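Local coordinates for malate dehydrogenase (Plasmodium falciparum, PDB 5NFR), which interconverts malate and oxaloacetate with NAD as the redox partner, and probably also acts on lactate and pyruvate, at residues 179-184 with 288-293. Residues are numbered along the deposited sequence; the frame is centred on the assembly and turned at random.
Sequences VPLQRY and KEEQDL
Both carboxylate oxygens of Glu290 face a single nitrogen, NH1 of Arg183. The sounder bond runs from Arg183 NH1 to Glu290 OE2 at 3.1 Å, nearly straight at 171°, and meets the syn lone pair of that oxygen close to the guanidinium plane. Glu290 OE1 lies nearer, 2.6 Å from Arg183 NH1, but the N-H points well off the line and this second hydrogen bond is weak. The two planes are nearly coplanar (22°), and the carboxylate of this salt bridge lies at the guanidinium edge. The arginine chain, extended at chi2, bends at chi3, which turns NH1 back toward the acid and leaves CD beside OE2. Glutamate suits the site because its chain, extended beyond CG, spans the gap from the helix to residues 182-184, where the chain turns a corner just after the strand. The backbone N of Thr287 also bonds to Glu290 OE1, tying the carboxylate to the start of its own helix. Arginine suits its place by offering NH1 to Glu290 while NH2 forms a salt bridge with Glu194 of the second subunit. Tyr184 brings only its CE2 edge onto one guanidinium face, 3.3 Å above the plane of Arg183, the ring steeply inclined rather than stacked.

Next to the ion pair, toward Val179, the contact turns apolar. Leucine's branched end reaches the glutamate's CH2 groups, Leu181 CD2 lying 3.8 Å from Glu290 CG. Farther along, the branched Val179 fits the closer spacing near Leu293: both its methyls approach CB, with CG2 4.0 Å from that atom.

In the C-terminal alpha/beta domain, the start of helix 288-311 runs roughly antiparallel, at 152°, to strand 179-181, their axes 9.5 Å apart. Strand 166-171 pairs with this strand through Val179 and Leu181, and Pro180 packs on helix 203-224.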
ATOM      1  N   VAL A 179      19.951  11.330 -16.710  1.00 23.11           N
ATOM      2  CA  VAL A 179      19.194  11.896 -17.832  1.00 22.46           C
ATOM      3  C   VAL A 179      19.662  11.256 -19.166  1.00 22.55           C
ATOM      4  O   VAL A 179      20.630  11.724 -19.783  1.00 21.99           O
ATOM      5  CB  VAL A 179      19.376  13.406 -17.892  1.00 21.12           C
ATOM      6  CG1 VAL A 179      18.457  13.994 -18.945  1.00 21.11           C
ATOM      7  CG2 VAL A 179      19.117  14.022 -16.559  1.00 20.71           C
ATOM      8  N   PRO A 180      19.042  10.123 -19.546  1.00 22.54           N
ATOM      9  CA  PRO A 180      19.347   9.574 -20.869  1.00 22.31           C
ATOM     10  C   PRO A 180      18.748  10.437 -21.945  1.00 20.39           C
ATOM     11  O   PRO A 180      17.597  10.792 -21.842  1.00 18.94           O
ATOM     12  CB  PRO A 180      18.686   8.166 -20.814  1.00 23.12           C
ATOM     13  CG  PRO A 180      18.585   7.838 -19.368  1.00 21.65           C
ATOM     14  CD  PRO A 180      18.290   9.155 -18.723  1.00 21.89           C
ATOM     15  N   LEU A 181      19.521  10.716 -23.002  1.00 19.66           N
ATOM     16  CA  LEU A 181      19.035  11.553 -24.085  1.00 18.34           C
ATOM     17  C   LEU A 181      18.664  10.727 -25.295  1.00 18.68           C
ATOM     18  O   LEU A 181      19.512  10.238 -26.030  1.00 18.01           O
ATOM     19  CB  LEU A 181      20.068  12.600 -24.428  1.00 18.07           C
ATOM     20  CG  LEU A 181      20.467  13.561 -23.310  1.00 17.12           C
ATOM     21  CD1 LEU A 181      21.655  14.366 -23.725  1.00 16.61           C
ATOM     22  CD2 LEU A 181      19.317  14.438 -22.893  1.00 16.93           C
ATOM     23  N   GLN A 182      17.367  10.628 -25.513  1.00 20.10           N
ATOM     24  CA  GLN A 182      16.822  10.001 -26.711  1.00 21.49           C
ATOM     25  C   GLN A 182      17.331  10.607 -27.975  1.00 21.73           C
ATOM     26  O   GLN A 182      17.636   9.899 -28.909  1.00 22.12           O
ATOM     27  CB  GLN A 182      15.313  10.159 -26.754  1.00 23.14           C
ATOM     28  CG  GLN A 182      14.601   9.545 -25.566  1.00 25.46           C
ATOM     29  CD  GLN A 182      13.096   9.557 -25.670  1.00 26.50           C
ATOM     30  OE1 GLN A 182      12.439   9.556 -24.641  1.00 29.43           O
ATOM     31  NE2 GLN A 182      12.535   9.490 -26.891  1.00 26.64           N
ATOM     32  N   ARG A 183      17.370  11.937 -28.013  1.00 22.40           N
ATOM     33  CA  ARG A 183      17.924  12.660 -29.163  1.00 23.15           C
ATOM     34  C   ARG A 183      19.354  12.215 -29.507  1.00 21.73           C
ATOM     35  O   ARG A 183      19.733  12.251 -30.689  1.00 22.50           O
ATOM     36  CB  ARG A 183      17.965  14.196 -28.931  1.00 24.46           C
ATOM     37  CG  ARG A 183      16.693  14.936 -29.284  1.00 25.75           C
ATOM     38  CD  ARG A 183      16.768  16.406 -28.904  1.00 26.37           C
ATOM     39  NE  ARG A 183      17.866  17.089 -29.573  1.00 27.46           N
ATOM     40  CZ  ARG A 183      18.890  17.745 -29.007  1.00 27.90           C
ATOM     41  NH1 ARG A 183      19.021  17.898 -27.702  1.00 27.96           N
ATOM     42  NH2 ARG A 183      19.818  18.251 -29.790  1.00 28.93           N
ATOM     43  N   TYR A 184      20.153  11.899 -28.473  1.00 19.64           N
ATOM     44  CA  TYR A 184      21.548  11.486 -28.633  1.00 18.01           C
ATOM     45  C   TYR A 184      21.694   9.980 -28.475  1.00 16.42           C
ATOM     46  O   TYR A 184      22.672   9.524 -27.922  1.00 15.80           O
ATOM     47  CB  TYR A 184      22.453  12.252 -27.640  1.00 18.19           C
ATOM     48  CG  TYR A 184      22.559  13.790 -27.846  1.00 18.38           C
ATOM     49  CD1 TYR A 184      23.238  14.580 -26.933  1.00 18.81           C
ATOM     50  CD2 TYR A 184      21.943  14.434 -28.910  1.00 18.41           C
ATOM     51  CE1 TYR A 184      23.306  15.948 -27.082  1.00 19.23           C
ATOM     52  CE2 TYR A 184      22.005  15.803 -29.083  1.00 18.89           C
ATOM     53  CZ  TYR A 184      22.696  16.572 -28.188  1.00 19.32           C
ATOM     54  OH  TYR A 184      22.701  17.942 -28.328  1.00 18.22           O
ATOM     55  N   LYS A 288      15.615  23.145 -23.630  1.00 38.18           N
ATOM     56  CA  LYS A 288      15.264  23.668 -22.300  1.00 39.40           C
ATOM     57  C   LYS A 288      14.918  22.519 -21.336  1.00 36.27           C
ATOM     58  O   LYS A 288      15.417  22.462 -20.213  1.00 33.91           O
ATOM     59  CB  LYS A 288      14.054  24.619 -22.345  1.00 42.69           C
ATOM     60  CG  LYS A 288      14.222  25.829 -23.228  1.00 46.24           C
ATOM     61  CD  LYS A 288      12.960  26.714 -23.270  1.00 49.96           C
ATOM     62  CE  LYS A 288      13.086  27.882 -24.266  1.00 48.80           C
ATOM     63  NZ  LYS A 288      14.130  28.869 -23.891  1.00 47.38           N
ATOM     64  N   GLU A 289      14.095  21.600 -21.812  1.00 35.60           N
ATOM     65  CA  GLU A 289      13.607  20.492 -20.979  1.00 38.28           C
ATOM     66  C   GLU A 289      14.695  19.524 -20.550  1.00 32.95           C
ATOM     67  O   GLU A 289      14.714  19.052 -19.426  1.00 31.76           O
ATOM     68  CB  GLU A 289      12.505  19.736 -21.698  1.00 41.93           C
ATOM     69  CG  GLU A 289      11.415  20.667 -22.221  1.00 46.41           C
ATOM     70  CD  GLU A 289      10.240  19.928 -22.802  1.00 52.69           C
ATOM     71  OE1 GLU A 289      10.174  18.659 -22.724  1.00 62.89           O
ATOM     72  OE2 GLU A 289       9.361  20.614 -23.385  1.00 56.98           O
ATOM     73  N   GLU A 290      15.584  19.244 -21.484  1.00 30.28           N
ATOM     74  CA  GLU A 290      16.746  18.418 -21.236  1.00 28.94           C
ATOM     75  C   GLU A 290      17.657  19.045 -20.210  1.00 27.03           C
ATOM     76  O   GLU A 290      18.062  18.407 -19.243  1.00 24.82           O
ATOM     77  CB  GLU A 290      17.505  18.200 -22.555  1.00 30.28           C
ATOM     78  CG  GLU A 290      16.851  17.198 -23.528  1.00 30.36           C
ATOM     79  CD  GLU A 290      17.449  17.252 -24.934  1.00 30.64           C
ATOM     80  OE1 GLU A 290      18.298  18.122 -25.217  1.00 33.11           O
ATOM     81  OE2 GLU A 290      17.068  16.441 -25.790  1.00 30.71           O
ATOM     82  N   GLN A 291      17.985  20.314 -20.427  1.00 26.78           N
ATOM     83  CA  GLN A 291      18.845  21.063 -19.506  1.00 25.64           C
ATOM     84  C   GLN A 291      18.244  21.150 -18.109  1.00 23.61           C
ATOM     85  O   GLN A 291      18.974  21.135 -17.111  1.00 23.77           O
ATOM     86  CB  GLN A 291      19.147  22.436 -20.068  1.00 25.97           C
ATOM     87  CG  GLN A 291      20.034  23.307 -19.187  1.00 27.36           C
ATOM     88  CD  GLN A 291      21.403  22.685 -18.937  1.00 28.30           C
ATOM     89  OE1 GLN A 291      22.233  22.588 -19.875  1.00 29.04           O
ATOM     90  NE2 GLN A 291      21.697  22.374 -17.678  1.00 28.09           N
ATOM     91  N   ASP A 292      16.925  21.308 -18.047  1.00 22.90           N
ATOM     92  CA  ASP A 292      16.178  21.402 -16.754  1.00 20.73           C
ATOM     93  C   ASP A 292      16.370  20.144 -15.986  1.00 19.15           C
ATOM     94  O   ASP A 292      16.727  20.166 -14.810  1.00 17.71           O
ATOM     95  CB  ASP A 292      14.699  21.700 -16.980  1.00 20.89           C
ATOM     96  CG  ASP A 292      14.427  23.194 -17.319  1.00 22.54           C
ATOM     97  OD1 ASP A 292      15.297  24.086 -17.083  1.00 22.57           O
ATOM     98  OD2 ASP A 292      13.322  23.504 -17.841  1.00 23.47           O
ATOM     99  N   LEU A 293      16.181  19.010 -16.663  1.00 18.48           N
ATOM    100  CA  LEU A 293      16.419  17.706 -16.036  1.00 17.29           C
ATOM    101  C   LEU A 293      17.862  17.555 -15.566  1.00 16.61           C
ATOM    102  O   LEU A 293      18.112  17.080 -14.452  1.00 14.62           O
ATOM    103  CB  LEU A 293      16.075  16.597 -17.012  1.00 18.58           C
ATOM    104  CG  LEU A 293      14.581  16.400 -17.345  1.00 18.75           C
ATOM    105  CD1 LEU A 293      14.422  15.375 -18.476  1.00 18.59           C
ATOM    106  CD2 LEU A 293      13.813  15.954 -16.095  1.00 19.24           C
TER